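Local coordinates for protein pyruvate kinase 1 (PDB 4KCT) that catalyses the last step of glycolysis, phosphate transfer from phosphoenolpyruvate to ADP giving pyruvate and ATP, and has an intrinsic decarboxylase activity, at residues A394-V399 with P418-T423; L398-T403 with E455-L460; V479-H484 with Q492-Y497. All blocks are in the same frame, centred on the assembly; numbering follows the deposited sequence.

Interaction 1. Residues A394-V399 with P418-T423; sequences AKAMLV and PIICVT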
loop_
_atom_site.group_PDB
_atom_site.type_symbol
_atom_site.label_atom_id
_atom_site.label_comp_id
_atom_site.label_asym_id
_atom_site.label_seq_id
_atom_site.Cartn_x
_atom_site.Cartn_y
_atom_site.Cartn_z
ATOM N N ALA A 394 -11.097 -2.468 -22.263
ATOM C CA ALA A 394 -12.372 -2.529 -22.978
ATOM C C ALA A 394 -12.854 -1.108 -23.268
ATOM O O ALA A 394 -12.740 -0.232 -22.415
ATOM C CB ALA A 394 -13.409 -3.265 -22.140
ATOM N N LYS A 395 -13.491 -0.905 -24.426
ATOM C CA LYS A 395 -14.060 0.418 -24.741
ATOM C C LYS A 395 -15.502 0.586 -24.258
ATOM O O LYS A 395 -16.004 1.721 -24.126
ATOM C CB LYS A 395 -13.948 0.710 -26.241
ATOM C CG LYS A 395 -12.505 0.881 -26.682
ATOM C CD LYS A 395 -12.383 1.641 -27.979
ATOM C CE LYS A 395 -10.927 1.885 -28.299
ATOM N NZ LYS A 395 -10.736 2.084 -29.764
ATOM N N ALA A 396 -16.144 -0.525 -23.937
ATOM C CA ALA A 396 -17.466 -0.465 -23.324
ATOM C C ALA A 396 -17.756 -1.707 -22.525
ATOM O O ALA A 396 -17.164 -2.769 -22.758
ATOM C CB ALA A 396 -18.561 -0.254 -24.399
ATOM N N MET A 397 -18.752 -1.605 -21.658
ATOM C CA MET A 397 -19.339 -2.770 -21.045
ATOM C C MET A 397 -20.800 -2.789 -21.440
ATOM O O MET A 397 -21.363 -1.753 -21.797
ATOM C CB MET A 397 -19.207 -2.671 -19.526
ATOM C CG MET A 397 -17.743 -2.548 -19.056
ATOM S SD MET A 397 -17.631 -2.506 -17.245
ATOM C CE MET A 397 -18.151 -4.187 -16.820
ATOM N N LEU A 398 -21.405 -3.960 -21.381
ATOM C CA LEU A 398 -22.794 -4.139 -21.754
ATOM C C LEU A 398 -23.428 -5.005 -20.669
ATOM O O LEU A 398 -22.854 -6.027 -20.292
ATOM C CB LEU A 398 -22.858 -4.866 -23.114
ATOM C CG LEU A 398 -24.210 -5.350 -23.638
ATOM C CD1 LEU A 398 -25.188 -4.203 -23.701
ATOM C CD2 LEU A 398 -23.991 -5.914 -25.043
ATOM N N VAL A 399 -24.559 -4.563 -20.113
ATOM C CA VAL A 399 -25.241 -5.323 -19.059
ATOM C C VAL A 399 -26.743 -5.382 -19.365
ATOM O O VAL A 399 -27.319 -4.407 -19.858
ATOM C CB VAL A 399 -25.007 -4.696 -17.645
ATOM C CG1 VAL A 399 -25.496 -3.234 -17.592
ATOM C CG2 VAL A 399 -25.655 -5.554 -16.534
ATOM N N PRO A 418 -18.031 3.572 -21.073
ATOM C CA PRO A 418 -19.486 3.571 -20.970
ATOM C C PRO A 418 -20.039 2.203 -20.531
ATOM O O PRO A 418 -19.443 1.140 -20.836
ATOM C CB PRO A 418 -19.945 3.882 -22.404
ATOM C CG PRO A 418 -18.786 4.608 -23.010
ATOM C CD PRO A 418 -17.569 3.966 -22.419
ATOM N N ILE A 419 -21.119 2.233 -19.778
ATOM C CA ILE A 419 -21.859 1.015 -19.451
ATOM C C ILE A 419 -23.180 1.036 -20.221
ATOM O O ILE A 419 -24.108 1.787 -19.881
ATOM C CB ILE A 419 -22.207 0.971 -17.970
ATOM C CG1 ILE A 419 -20.947 1.091 -17.109
ATOM C CG2 ILE A 419 -23.022 -0.292 -17.633
ATOM C CD1 ILE A 419 -21.284 1.340 -15.645
ATOM N N ILE A 420 -23.241 0.269 -21.300
ATOM C CA ILE A 420 -24.478 0.141 -22.050
ATOM C C ILE A 420 -25.419 -0.821 -21.341
ATOM O O ILE A 420 -25.050 -1.954 -21.068
ATOM C CB ILE A 420 -24.193 -0.397 -23.464
ATOM C CG1 ILE A 420 -23.248 0.578 -24.208
ATOM C CG2 ILE A 420 -25.503 -0.595 -24.232
ATOM C CD1 ILE A 420 -22.676 -0.001 -25.481
ATOM N N CYS A 421 -26.607 -0.345 -20.978
ATOM C CA CYS A 421 -27.567 -1.184 -20.318
ATOM C C CYS A 421 -28.752 -1.421 -21.267
ATOM O O CYS A 421 -29.453 -0.458 -21.672
ATOM C CB CYS A 421 -28.064 -0.525 -19.036
ATOM S SG CYS A 421 -29.424 -1.453 -18.251
ATOM N N VAL A 422 -28.969 -2.681 -21.631
ATOM C CA VAL A 422 -30.176 -3.058 -22.362
ATOM C C VAL A 422 -31.252 -3.476 -21.375
ATOM O O VAL A 422 -31.045 -4.396 -20.545
ATOM C CB VAL A 422 -29.917 -4.191 -23.371
ATOM C CG1 VAL A 422 -31.213 -4.532 -24.116
ATOM C CG2 VAL A 422 -28.842 -3.760 -24.373
ATOM N N THR A 423 -32.354 -2.738 -21.384
ATOM C CA THR A 423 -33.395 -2.940 -20.417
ATOM C C THR A 423 -34.730 -3.210 -21.102
ATOM O O THR A 423 -34.967 -2.772 -22.225
ATOM C CB THR A 423 -33.517 -1.720 -19.452
ATOM O OG1 THR A 423 -34.496 -2.002 -18.453
ATOM C CG2 THR A 423 -33.921 -0.461 -20.212
#

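Interaction 2. Residues L398-T403 with E455-L460; sequences LVLSNT and EKRVKL. With FDP (2,6-di-O-phosphono-beta-D-fructofuranose), chain F.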
loop_
_atom_site.group_PDB
_atom_site.type_symbol
_atom_site.label_atom_id
_atom_site.label_comp_id
_atom_site.label_asym_id
_atom_site.label_seq_id
_atom_site.Cartn_x
_atom_site.Cartn_y
_atom_site.Cartn_z
ATOM N N LEU A 398 -21.405 -3.960 -21.381
ATOM C CA LEU A 398 -22.794 -4.139 -21.754
ATOM C C LEU A 398 -23.428 -5.005 -20.669
ATOM O O LEU A 398 -22.854 -6.027 -20.292
ATOM C CB LEU A 398 -22.858 -4.866 -23.114
ATOM C CG LEU A 398 -24.210 -5.350 -23.638
ATOM C CD1 LEU A 398 -25.188 -4.203 -23.701
ATOM C CD2 LEU A 398 -23.991 -5.914 -25.043
ATOM N N VAL A 399 -24.559 -4.563 -20.113
ATOM C CA VAL A 399 -25.241 -5.323 -19.059
ATOM C C VAL A 399 -26.743 -5.382 -19.365
ATOM O O VAL A 399 -27.319 -4.407 -19.858
ATOM C CB VAL A 399 -25.007 -4.696 -17.645
ATOM C CG1 VAL A 399 -25.496 -3.234 -17.592
ATOM C CG2 VAL A 399 -25.655 -5.554 -16.534
ATOM N N LEU A 400 -27.339 -6.562 -19.196
ATOM C CA LEU A 400 -28.817 -6.686 -19.252
ATOM C C LEU A 400 -29.402 -6.431 -17.870
ATOM O O LEU A 400 -28.987 -7.061 -16.891
ATOM C CB LEU A 400 -29.226 -8.091 -19.726
ATOM C CG LEU A 400 -29.256 -8.297 -21.255
ATOM C CD1 LEU A 400 -28.001 -7.735 -21.899
ATOM C CD2 LEU A 400 -29.423 -9.780 -21.594
ATOM N N SER A 401 -30.249 -5.410 -17.754
ATOM C CA SER A 401 -30.854 -5.110 -16.460
ATOM C C SER A 401 -32.275 -4.668 -16.666
ATOM O O SER A 401 -32.537 -3.799 -17.477
ATOM C CB SER A 401 -30.072 -4.006 -15.719
ATOM O OG SER A 401 -30.601 -3.835 -14.410
ATOM N N ASN A 402 -33.198 -5.309 -15.966
ATOM C CA ASN A 402 -34.604 -4.957 -16.077
ATOM C C ASN A 402 -35.039 -3.966 -15.011
ATOM O O ASN A 402 -35.800 -3.028 -15.304
ATOM C CB ASN A 402 -35.465 -6.223 -16.036
ATOM C CG ASN A 402 -35.042 -7.233 -17.093
ATOM O OD1 ASN A 402 -34.898 -6.883 -18.271
ATOM N ND2 ASN A 402 -34.698 -8.437 -16.655
ATOM N N THR A 403 -34.482 -4.095 -13.812
ATOM C CA THR A 403 -34.855 -3.198 -12.702
ATOM C C THR A 403 -33.874 -2.018 -12.626
ATOM O O THR A 403 -34.088 -1.089 -11.873
ATOM C CB THR A 403 -34.820 -3.918 -11.338
ATOM O OG1 THR A 403 -33.462 -4.315 -11.032
ATOM C CG2 THR A 403 -35.735 -5.163 -11.348
ATOM N N GLU A 455 -29.775 -13.460 -26.538
ATOM C CA GLU A 455 -29.088 -13.119 -27.796
ATOM C C GLU A 455 -29.634 -11.850 -28.506
ATOM O O GLU A 455 -28.866 -11.082 -29.088
ATOM C CB GLU A 455 -29.100 -14.314 -28.752
ATOM C CG GLU A 455 -28.317 -15.508 -28.239
ATOM C CD GLU A 455 -26.828 -15.200 -28.085
ATOM O OE1 GLU A 455 -26.158 -15.874 -27.277
ATOM O OE2 GLU A 455 -26.336 -14.256 -28.739
ATOM N N LYS A 456 -30.952 -11.648 -28.484
ATOM C CA LYS A 456 -31.531 -10.464 -29.119
ATOM C C LYS A 456 -31.102 -9.203 -28.375
ATOM O O LYS A 456 -30.768 -8.186 -28.984
ATOM C CB LYS A 456 -33.064 -10.552 -29.164
ATOM C CG LYS A 456 -33.580 -11.590 -30.156
ATOM C CD LYS A 456 -35.060 -11.867 -29.946
ATOM C CE LYS A 456 -35.581 -12.848 -30.976
ATOM N NZ LYS A 456 -37.065 -12.852 -30.936
ATOM N N ARG A 457 -31.156 -9.257 -27.054
ATOM C CA ARG A 457 -30.744 -8.116 -26.278
ATOM C C ARG A 457 -29.273 -7.809 -26.413
ATOM O O ARG A 457 -28.884 -6.645 -26.487
ATOM C CB ARG A 457 -31.165 -8.263 -24.813
ATOM C CG ARG A 457 -32.639 -7.954 -24.620
ATOM C CD ARG A 457 -33.096 -8.314 -23.225
ATOM N NE ARG A 457 -32.990 -9.743 -22.960
ATOM C CZ ARG A 457 -33.044 -10.261 -21.738
ATOM N NH1 ARG A 457 -33.078 -9.444 -20.677
ATOM N NH2 ARG A 457 -33.040 -11.586 -21.563
ATOM N N VAL A 458 -28.437 -8.846 -26.453
ATOM C CA VAL A 458 -27.008 -8.611 -26.613
ATOM C C VAL A 458 -26.713 -8.001 -27.961
ATOM O O VAL A 458 -25.919 -7.073 -28.062
ATOM C CB VAL A 458 -26.173 -9.890 -26.390
ATOM C CG1 VAL A 458 -24.734 -9.683 -26.861
ATOM C CG2 VAL A 458 -26.200 -10.285 -24.909
ATOM N N LYS A 459 -27.339 -8.536 -29.003
ATOM C CA LYS A 459 -27.224 -7.945 -30.332
ATOM C C LYS A 459 -27.636 -6.467 -30.357
ATOM O O LYS A 459 -26.933 -5.640 -30.926
ATOM C CB LYS A 459 -28.022 -8.754 -31.367
ATOM C CG LYS A 459 -27.962 -8.199 -32.793
ATOM C CD LYS A 459 -28.486 -9.228 -33.798
ATOM C CE LYS A 459 -28.900 -8.579 -35.116
ATOM N NZ LYS A 459 -27.994 -7.459 -35.514
ATOM N N LEU A 460 -28.762 -6.135 -29.729
ATOM C CA LEU A 460 -29.226 -4.749 -29.691
ATOM C C LEU A 460 -28.164 -3.863 -29.047
ATOM O O LEU A 460 -27.803 -2.787 -29.578
ATOM C CB LEU A 460 -30.542 -4.657 -28.898
ATOM C CG LEU A 460 -31.291 -3.320 -28.844
ATOM C CD1 LEU A 460 -31.785 -2.914 -30.236
ATOM C CD2 LEU A 460 -32.473 -3.443 -27.874
HETATM P P1 FDP F . -33.219 -11.884 -17.797
HETATM O O1P FDP F . -32.210 -12.365 -18.818
HETATM O O2P FDP F . -34.014 -10.706 -18.299
HETATM O O3P FDP F . -34.034 -12.981 -17.132
HETATM O O1 FDP F . -32.924 -13.366 -14.737
HETATM C C1 FDP F . -31.668 -13.280 -15.417
HETATM C C2 FDP F . -31.368 -11.813 -15.701
HETATM O O2 FDP F . -32.350 -11.208 -16.588
HETATM C C3 FDP F . -29.964 -11.592 -16.255
HETATM O O3 FDP F . -29.865 -11.968 -17.626
HETATM C C4 FDP F . -29.833 -10.088 -16.084
HETATM O O4 FDP F . -28.477 -9.621 -16.189
HETATM C C5 FDP F . -30.400 -9.909 -14.683
HETATM O O5 FDP F . -31.329 -11.037 -14.484
HETATM C C6 FDP F . -31.126 -8.575 -14.556
HETATM O O6 FDP F . -31.354 -8.332 -13.166
HETATM P P2 FDP F . -31.797 -6.848 -12.691
HETATM O O4P FDP F . -30.577 -5.960 -12.991
HETATM O O5P FDP F . -32.996 -6.550 -13.535
HETATM O O6P FDP F . -32.068 -6.995 -11.214
HETATM O O HOH W 1 -32.854 -6.676 -20.141
#

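Interaction 3. Residues V479-H484 with Q492-Y497; sequences VVHADH and QTRLIY. With FDP (2,6-di-O-phosphono-beta-D-fructofuranose), chain F.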
loop_
_atom_site.group_PDB
_atom_site.type_symbol
_atom_site.label_atom_id
_atom_site.label_comp_id
_atom_site.label_asym_id
_atom_site.label_seq_id
_atom_site.Cartn_x
_atom_site.Cartn_y
_atom_site.Cartn_z
ATOM N N VAL A 479 -19.358 -8.175 -21.329
ATOM C CA VAL A 479 -20.814 -8.382 -21.424
ATOM C C VAL A 479 -21.275 -9.181 -20.209
ATOM O O VAL A 479 -20.800 -10.288 -19.972
ATOM C CB VAL A 479 -21.182 -9.166 -22.686
ATOM C CG1 VAL A 479 -22.695 -9.394 -22.776
ATOM C CG2 VAL A 479 -20.648 -8.453 -23.925
ATOM N N VAL A 480 -22.246 -8.639 -19.489
ATOM C CA VAL A 480 -22.670 -9.209 -18.216
ATOM C C VAL A 480 -24.175 -9.506 -18.292
ATOM O O VAL A 480 -24.983 -8.610 -18.594
ATOM C CB VAL A 480 -22.417 -8.217 -17.062
ATOM C CG1 VAL A 480 -23.011 -8.750 -15.741
ATOM C CG2 VAL A 480 -20.903 -7.923 -16.924
ATOM N N HIS A 481 -24.548 -10.753 -18.015
ATOM C CA HIS A 481 -25.963 -11.136 -17.833
ATOM C C HIS A 481 -26.000 -12.508 -17.207
ATOM O O HIS A 481 -24.986 -12.961 -16.675
ATOM C CB HIS A 481 -26.746 -11.102 -19.165
ATOM C CG HIS A 481 -26.089 -11.877 -20.296
ATOM N ND1 HIS A 481 -26.139 -13.243 -20.387
ATOM C CD2 HIS A 481 -25.452 -11.431 -21.455
ATOM C CE1 HIS A 481 -25.507 -13.639 -21.524
ATOM N NE2 HIS A 481 -25.120 -12.540 -22.193
ATOM N N ALA A 482 -27.145 -13.201 -17.253
ATOM C CA ALA A 482 -27.177 -14.570 -16.673
ATOM C C ALA A 482 -26.903 -15.624 -17.748
ATOM O O ALA A 482 -26.971 -15.327 -18.952
ATOM C CB ALA A 482 -28.494 -14.843 -15.979
ATOM N N ASP A 483 -26.463 -16.806 -17.320
ATOM C CA ASP A 483 -26.349 -17.927 -18.241
ATOM C C ASP A 483 -27.754 -18.444 -18.539
ATOM O O ASP A 483 -28.759 -17.767 -18.240
ATOM C CB ASP A 483 -25.426 -19.030 -17.685
ATOM C CG ASP A 483 -25.995 -19.703 -16.422
ATOM O OD1 ASP A 483 -27.226 -19.602 -16.182
ATOM O OD2 ASP A 483 -25.202 -20.304 -15.655
ATOM N N HIS A 484 -27.845 -19.543 -19.262
ATOM C CA HIS A 484 -29.148 -19.950 -19.784
ATOM C C HIS A 484 -30.130 -20.434 -18.756
ATOM O O HIS A 484 -31.313 -20.431 -19.006
ATOM C CB HIS A 484 -29.020 -20.919 -20.947
ATOM C CG HIS A 484 -28.536 -20.260 -22.226
ATOM N ND1 HIS A 484 -28.310 -20.955 -23.374
ATOM C CD2 HIS A 484 -28.181 -18.925 -22.499
ATOM C CE1 HIS A 484 -27.813 -20.118 -24.320
ATOM N NE2 HIS A 484 -27.736 -18.878 -23.786
ATOM N N GLN A 492 -22.813 -14.243 -14.935
ATOM C CA GLN A 492 -21.909 -14.561 -16.046
ATOM C C GLN A 492 -21.289 -13.247 -16.579
ATOM O O GLN A 492 -21.995 -12.261 -16.737
ATOM C CB GLN A 492 -22.707 -15.247 -17.176
ATOM C CG GLN A 492 -21.873 -15.533 -18.424
ATOM C CD GLN A 492 -22.679 -16.216 -19.507
ATOM O OE1 GLN A 492 -23.052 -15.599 -20.526
ATOM N NE2 GLN A 492 -22.958 -17.480 -19.304
ATOM N N THR A 493 -19.991 -13.271 -16.900
ATOM C CA THR A 493 -19.344 -12.188 -17.668
ATOM C C THR A 493 -18.604 -12.823 -18.823
ATOM O O THR A 493 -17.951 -13.872 -18.642
ATOM C CB THR A 493 -18.225 -11.506 -16.839
ATOM O OG1 THR A 493 -18.634 -11.336 -15.477
ATOM C CG2 THR A 493 -17.838 -10.144 -17.443
ATOM N N ARG A 494 -18.592 -12.142 -19.969
ATOM C CA ARG A 494 -17.907 -12.649 -21.196
ATOM C C ARG A 494 -17.131 -11.471 -21.779
ATOM O O ARG A 494 -17.639 -10.352 -21.779
ATOM C CB ARG A 494 -18.931 -13.046 -22.262
ATOM C CG ARG A 494 -19.786 -14.242 -21.927
ATOM C CD ARG A 494 -20.601 -14.627 -23.131
ATOM N NE ARG A 494 -21.776 -13.784 -23.332
ATOM C CZ ARG A 494 -22.393 -13.685 -24.506
ATOM N NH1 ARG A 494 -21.916 -14.350 -25.559
ATOM N NH2 ARG A 494 -23.527 -13.025 -24.609
ATOM N N LEU A 495 -15.986 -11.741 -22.382
ATOM C CA LEU A 495 -15.331 -10.754 -23.239
ATOM C C LEU A 495 -15.642 -11.107 -24.672
ATOM O O LEU A 495 -15.341 -12.205 -25.106
ATOM C CB LEU A 495 -13.815 -10.774 -23.052
ATOM C CG LEU A 495 -13.250 -10.567 -21.646
ATOM C CD1 LEU A 495 -11.883 -9.881 -21.667
ATOM C CD2 LEU A 495 -14.213 -9.836 -20.760
ATOM N N ILE A 496 -16.238 -10.172 -25.400
ATOM C CA ILE A 496 -16.653 -10.407 -26.778
ATOM C C ILE A 496 -15.987 -9.366 -27.675
ATOM O O ILE A 496 -15.917 -8.191 -27.309
ATOM C CB ILE A 496 -18.180 -10.287 -26.887
ATOM C CG1 ILE A 496 -18.825 -11.451 -26.134
ATOM C CG2 ILE A 496 -18.632 -10.302 -28.349
ATOM C CD1 ILE A 496 -20.322 -11.296 -25.974
ATOM N N TYR A 497 -15.445 -9.799 -28.807
ATOM C CA TYR A 497 -14.995 -8.863 -29.833
ATOM C C TYR A 497 -16.167 -8.449 -30.718
ATOM O O TYR A 497 -16.875 -9.301 -31.256
ATOM C CB TYR A 497 -13.924 -9.502 -30.722
ATOM C CG TYR A 497 -12.624 -9.674 -30.050
ATOM C CD1 TYR A 497 -12.297 -10.872 -29.426
ATOM C CD2 TYR A 497 -11.715 -8.624 -29.985
ATOM C CE1 TYR A 497 -11.083 -11.028 -28.784
ATOM C CE2 TYR A 497 -10.529 -8.749 -29.304
ATOM C CZ TYR A 497 -10.205 -9.951 -28.717
ATOM O OH TYR A 497 -8.984 -10.089 -28.108
HETATM P P1 FDP F . -33.219 -11.884 -17.797
HETATM O O1P FDP F . -32.210 -12.365 -18.818
HETATM O O2P FDP F . -34.014 -10.706 -18.299
HETATM O O3P FDP F . -34.034 -12.981 -17.132
HETATM O O1 FDP F . -32.924 -13.366 -14.737
HETATM C C1 FDP F . -31.668 -13.280 -15.417
HETATM C C2 FDP F . -31.368 -11.813 -15.701
HETATM O O2 FDP F . -32.350 -11.208 -16.588
HETATM C C3 FDP F . -29.964 -11.592 -16.255
HETATM O O3 FDP F . -29.865 -11.968 -17.626
HETATM C C4 FDP F . -29.833 -10.088 -16.084
HETATM O O4 FDP F . -28.477 -9.621 -16.189
HETATM C C5 FDP F . -30.400 -9.909 -14.683
HETATM O O5 FDP F . -31.329 -11.037 -14.484
HETATM C C6 FDP F . -31.126 -8.575 -14.556
HETATM O O6 FDP F . -31.354 -8.332 -13.166
HETATM P P2 FDP F . -31.797 -6.848 -12.691
HETATM O O4P FDP F . -30.577 -5.960 -12.991
HETATM O O5P FDP F . -32.996 -6.550 -13.535
HETATM O O6P FDP F . -32.068 -6.995 -11.214
HETATM O O HOH W 2 -22.493 -12.557 -20.477
#

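Interaction 1. Residues A394-V399 with P418-T423
The flat groups here are backbone peptides; the puckered ring of P418 stands at the entry to the second strand. The amide of I420 reaches the carbonyl of M397 from above its plane, I420 N to M397 O being 2.8 Å with the donor 28° out of plane. The other three bonds run nearly along the C=O axis: M397 N to P418 O at 2.9 Å, V399 N to I420 O at 2.8 Å, and V422 N to V399 O at 3.0 Å. Next to the first of these, the P418 ring brings CD to within 3.2 Å of K395 O. L398 CA adds a C-H...O contact to I420 O, and C421 CA one to V399 O. The register pairs M397 with I419, L398 with I420 and V399 with C421. These are parallel neighbours of a beta-alpha-beta unit: strand 396-400 leads through helix 405-412 into strand 419-423, within the C-terminal alpha/beta domain of pyruvate kinase. On the face carrying L398 and I420, L398 turns CG anti to its backbone N (chi1 171°) and swings CD1 over the neighbouring strand. That methyl crosses I420 obliquely, L398 CD1 to I420 CG2 being 3.7 Å, and also meets V422, CD1 of L398 lying 3.7 Å from CG2 of V422. On the face of M397, I419 and V399, CG1 of V399 takes the crowded position between its backbone N and carbonyl carbon (chi1 58°). There V399 CG1 runs alongside I419 CG2 at 3.8 Å. Helix 405-412 covers this face, I410 touching M397, V399 and I419, while F464 and A465 of helix 455-467 pack on I420 across the sheet.

Interaction 2. Residues L398-T403 with E455-L460
R457 leaves its helix with CG anti to the carbonyl carbon, runs straight through chi2 and bends at chi3 (-64°), which brings its guanidinium toward the strand end. N402 also sets CG anti to its carbonyl carbon (chi1 -55°), and its amide plane lies within 18° of the guanidinium plane. L400 CD2 sits over the centre of one guanidinium face, 3.7 Å from R457 CZ. The phosphate of FDP around P1 lies at the guanidinium edge and takes two bonds from R457: NH1 to O2P at 2.9 Å and NH2 to O1P at 3.0 Å. N402 ND2 also donates to FDP O2P, at 2.9 Å, so two side chains grip that oxygen. A water joins the pair, donating to N402 OD1 and accepting from R457 NH1, 2.8 Å from each. N402 OD1 is further bonded to T424, and a salt bridge from R457 NE to D451 helps fix the rotation of the guanidinium. The second phosphate rests on the turn after the strand: N402 N reaches FDP O5P at 2.7 Å, T403 N shares that oxygen, and S401 OG donates to FDP O4P at 2.6 Å. FDP O4 donates to L400 O. Beneath this pocket for the effector, V458 of helix 455-467 packs against L398 and L400 of strand 396-400, flanked by V422 of strand 419-423 and H481 of strand 476-481.

Interaction 3. Residues V479-H484 with Q492-Y497
R494 NH2 donates to H481 NE2 at 2.9 Å, in the imidazole plane at the ring edge, with the guanidinium turned 72° from the ring. The other ring nitrogen, H481 ND1, donates to A482 O at 2.7 Å, again in the ring plane. One nitrogen accepting while the other donates is consistent with a neutral imidazole protonated on ND1. The ring is placed there with CG in the crowded position between backbone N and carbonyl carbon (chi1 51°). A water joins the group, donating to V479 O and Q492 OE1 and accepting from R494 NE. The backbones pair antiparallel: V479 and R494 form a hydrogen-bonded pair, V479 N to R494 O at 2.8 Å and R494 N to V479 O at 2.9 Å. At H481 and Q492 the pairing loosens, H481 N to Q492 O measuring 3.2 Å and the return bond being weak. A482 N gives its hydrogen to O3 of FDP at 3.0 Å. Outward from the polar centre, I496 CD1 covers the middle of one guanidinium face of R494 and touches V479 CG2 at 3.5 Å. The Q492 chain, extended beyond CG, runs beside H481 and places NE2 3.3 Å from D483 CB. On the face opposite H481 and R494, V480 and T493 run alongside each other, against A385 of helix 377-392. R494 NH1 forms a salt bridge with D483 OD2 of a second subunit, D483 returns it to R494 of that subunit, and D483 OD1 accepts from V486 N. Strands 476-481 and 492-497 form a beta hairpin at the edge of the domain sheet within its chain; through Q492 to R494 the sheet continues into the second subunit, and FDP binds where strand 476-481 passes into the connecting loop.

In the fold
All three contacts lie in the C-terminal domain, around one mixed sheet whose central strand 396-400 serves interactions 1 and 2. Strand 476-481 of interaction 3 flanks it on the side away from strand 419-423; L398 O and V480 N, 2.8 Å apart, probably form a hydrogen bond. The centres of interactions 1 and 2 are about 9 Å apart, those of 2 and 3 about 10 Å. Interactions 2 and 3 both touch FDP, and the V399 side chain of interaction 1 comes within about 5 Å of it. The pyruvate and magnesium site lies in the separate barrel domain, consistent with FDP acting at a distance as an allosteric effector, next to a subunit interface.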